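PDB 4QMK: type III secretion system effector protein ExoU, which is probably a patatin-like phospholipase A2 toxin, injected by type III secretion and brought to the host plasma membrane by a phosphatidylinositol 4,5-bisphosphate binding domain. Local coordinates for residues D459-N462 / G466-A469. Numbering follows the deposited sequence.
Sequences DLQN and GAEA
The side-chain amide of Gln-461 lies obliquely over the methyl of Ala-467, which approaches one face of the flat group and is displaced past the carbon toward its oxygen and nitrogen. The touch is loose: OE1 stands 4.1 Å from CB of Ala-467. At the nitrogen end of the amide, NE2 donates to a water at 3.1 Å, and this same water donates a hydrogen bond to the carbonyl O of Ala-467 at 2.6 Å, so one solvent molecule ties the amide to the next helix. The CB of Gln-461 sets out away from that helix; a bend at chi2 (-62°) turns the chain back.

Beneath this exposed layer the backbones meet directly. The carbonyl O of Gln-461 also approaches the Ala-467 methyl, 4.0 Å from CB, while O of Leu-460 comes within 3.5 Å of CA of Gly-466 in a bent CA-H...O contact (139° at the hydrogen). Having no side chain, Gly-466 can present its CA to that oxygen. Its own N is engaged by Asp-463 OD2 in the intervening turn. The Leu-460 side chain is buried and packs on Leu-470 of helix 464-491, one turn after Gly-466, whereas Asp-459 touches Val-39 and Val-42 of strand 36-42.

Such an arrangement illustrates how consecutive helices join through a short connection: helix 450-461 ends, and helix 464-491 begins almost at once, its first turn set against the carbonyls of Leu-460 and Gln-461. Backbone carbonyls against a glycine CA and an alanine methyl, with one water bridge at the surface, make this a packing junction between successive helices, its centre about 34 Å from the centre of the chain.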
ATOM      1  N   ASP A 459     -33.981  18.717  32.467  1.00 46.37           N
ATOM      2  CA  ASP A 459     -35.414  18.409  32.606  1.00 47.02           C
ATOM      3  C   ASP A 459     -35.630  17.021  33.232  1.00 41.82           C
ATOM      4  O   ASP A 459     -36.483  16.838  34.100  1.00 36.82           O
ATOM      5  CB  ASP A 459     -36.104  18.460  31.236  1.00 50.16           C
ATOM      6  CG  ASP A 459     -36.017  19.833  30.565  1.00 51.04           C
ATOM      7  OD1 ASP A 459     -36.374  20.832  31.212  1.00 56.20           O
ATOM      8  OD2 ASP A 459     -35.643  19.915  29.365  1.00 54.83           O
ATOM      9  N   LEU A 460     -34.820  16.062  32.808  1.00 39.29           N
ATOM     10  CA  LEU A 460     -34.941  14.695  33.323  1.00 38.97           C
ATOM     11  C   LEU A 460     -34.500  14.509  34.757  1.00 42.57           C
ATOM     12  O   LEU A 460     -35.046  13.640  35.453  1.00 37.73           O
ATOM     13  CB  LEU A 460     -34.185  13.723  32.433  1.00 36.66           C
ATOM     14  CG  LEU A 460     -34.892  13.459  31.101  1.00 35.00           C
ATOM     15  CD1 LEU A 460     -34.139  12.399  30.368  1.00 33.45           C
ATOM     16  CD2 LEU A 460     -36.306  13.006  31.371  1.00 37.54           C
ATOM     17  N   GLN A 461     -33.528  15.331  35.196  1.00 46.51           N
ATOM     18  CA  GLN A 461     -33.082  15.359  36.612  1.00 47.46           C
ATOM     19  C   GLN A 461     -34.213  15.620  37.553  1.00 45.56           C
ATOM     20  O   GLN A 461     -34.176  15.180  38.686  1.00 48.63           O
ATOM     21  CB  GLN A 461     -32.056  16.481  36.869  1.00 54.19           C
ATOM     22  CG  GLN A 461     -30.610  16.064  36.776  1.00 55.77           C
ATOM     23  CD  GLN A 461     -30.252  15.017  37.814  1.00 61.00           C
ATOM     24  OE1 GLN A 461     -30.622  15.124  39.002  1.00 72.51           O
ATOM     25  NE2 GLN A 461     -29.531  13.993  37.385  1.00 59.29           N
ATOM     26  N   ASN A 462     -35.200  16.384  37.102  1.00 47.05           N
ATOM     27  CA  ASN A 462     -36.359  16.732  37.934  1.00 51.24           C
ATOM     28  C   ASN A 462     -37.376  15.606  38.076  1.00 48.80           C
ATOM     29  O   ASN A 462     -38.391  15.779  38.726  1.00 51.49           O
ATOM     30  CB  ASN A 462     -37.059  17.983  37.389  1.00 52.51           C
ATOM     31  CG  ASN A 462     -36.130  19.170  37.298  1.00 54.92           C
ATOM     32  OD1 ASN A 462     -35.277  19.369  38.159  1.00 64.46           O
ATOM     33  ND2 ASN A 462     -36.283  19.966  36.242  1.00 58.73           N
ATOM     34  N   GLY A 466     -35.974   9.523  36.027  1.00 34.79           N
ATOM     35  CA  GLY A 466     -35.027  10.188  35.140  1.00 34.22           C
ATOM     36  C   GLY A 466     -33.665  10.344  35.760  1.00 33.27           C
ATOM     37  O   GLY A 466     -32.651  10.179  35.120  1.00 32.53           O
ATOM     38  N   ALA A 467     -33.653  10.648  37.035  1.00 36.33           N
ATOM     39  CA  ALA A 467     -32.399  10.839  37.763  1.00 37.90           C
ATOM     40  C   ALA A 467     -31.622   9.524  37.965  1.00 38.00           C
ATOM     41  O   ALA A 467     -30.405   9.508  37.874  1.00 41.42           O
ATOM     42  CB  ALA A 467     -32.669  11.533  39.098  1.00 36.49           C
ATOM     43  N   GLU A 468     -32.331   8.448  38.252  1.00 37.63           N
ATOM     44  CA  GLU A 468     -31.722   7.118  38.381  1.00 38.08           C
ATOM     45  C   GLU A 468     -31.124   6.711  37.054  1.00 37.01           C
ATOM     46  O   GLU A 468     -30.013   6.179  37.036  1.00 39.57           O
ATOM     47  CB  GLU A 468     -32.775   6.068  38.839  1.00 39.79           C
ATOM     48  CG  GLU A 468     -32.261   4.624  39.037  1.00 41.65           C
ATOM     49  CD  GLU A 468     -32.173   3.765  37.745  1.00 52.61           C
ATOM     50  OE1 GLU A 468     -32.952   3.943  36.745  1.00 47.73           O
ATOM     51  OE2 GLU A 468     -31.299   2.871  37.736  1.00 58.88           O
ATOM     52  N   ALA A 469     -31.839   6.959  35.950  1.00 34.17           N
ATOM     53  CA  ALA A 469     -31.310   6.655  34.620  1.00 34.35           C
ATOM     54  C   ALA A 469     -30.080   7.511  34.283  1.00 34.36           C
ATOM     55  O   ALA A 469     -29.084   6.977  33.780  1.00 35.01           O
ATOM     56  CB  ALA A 469     -32.385   6.850  33.551  1.00 35.93           C
TER
HETATM   57  O   HOH W   1     -28.678  11.259  38.613  1.00 45.34           O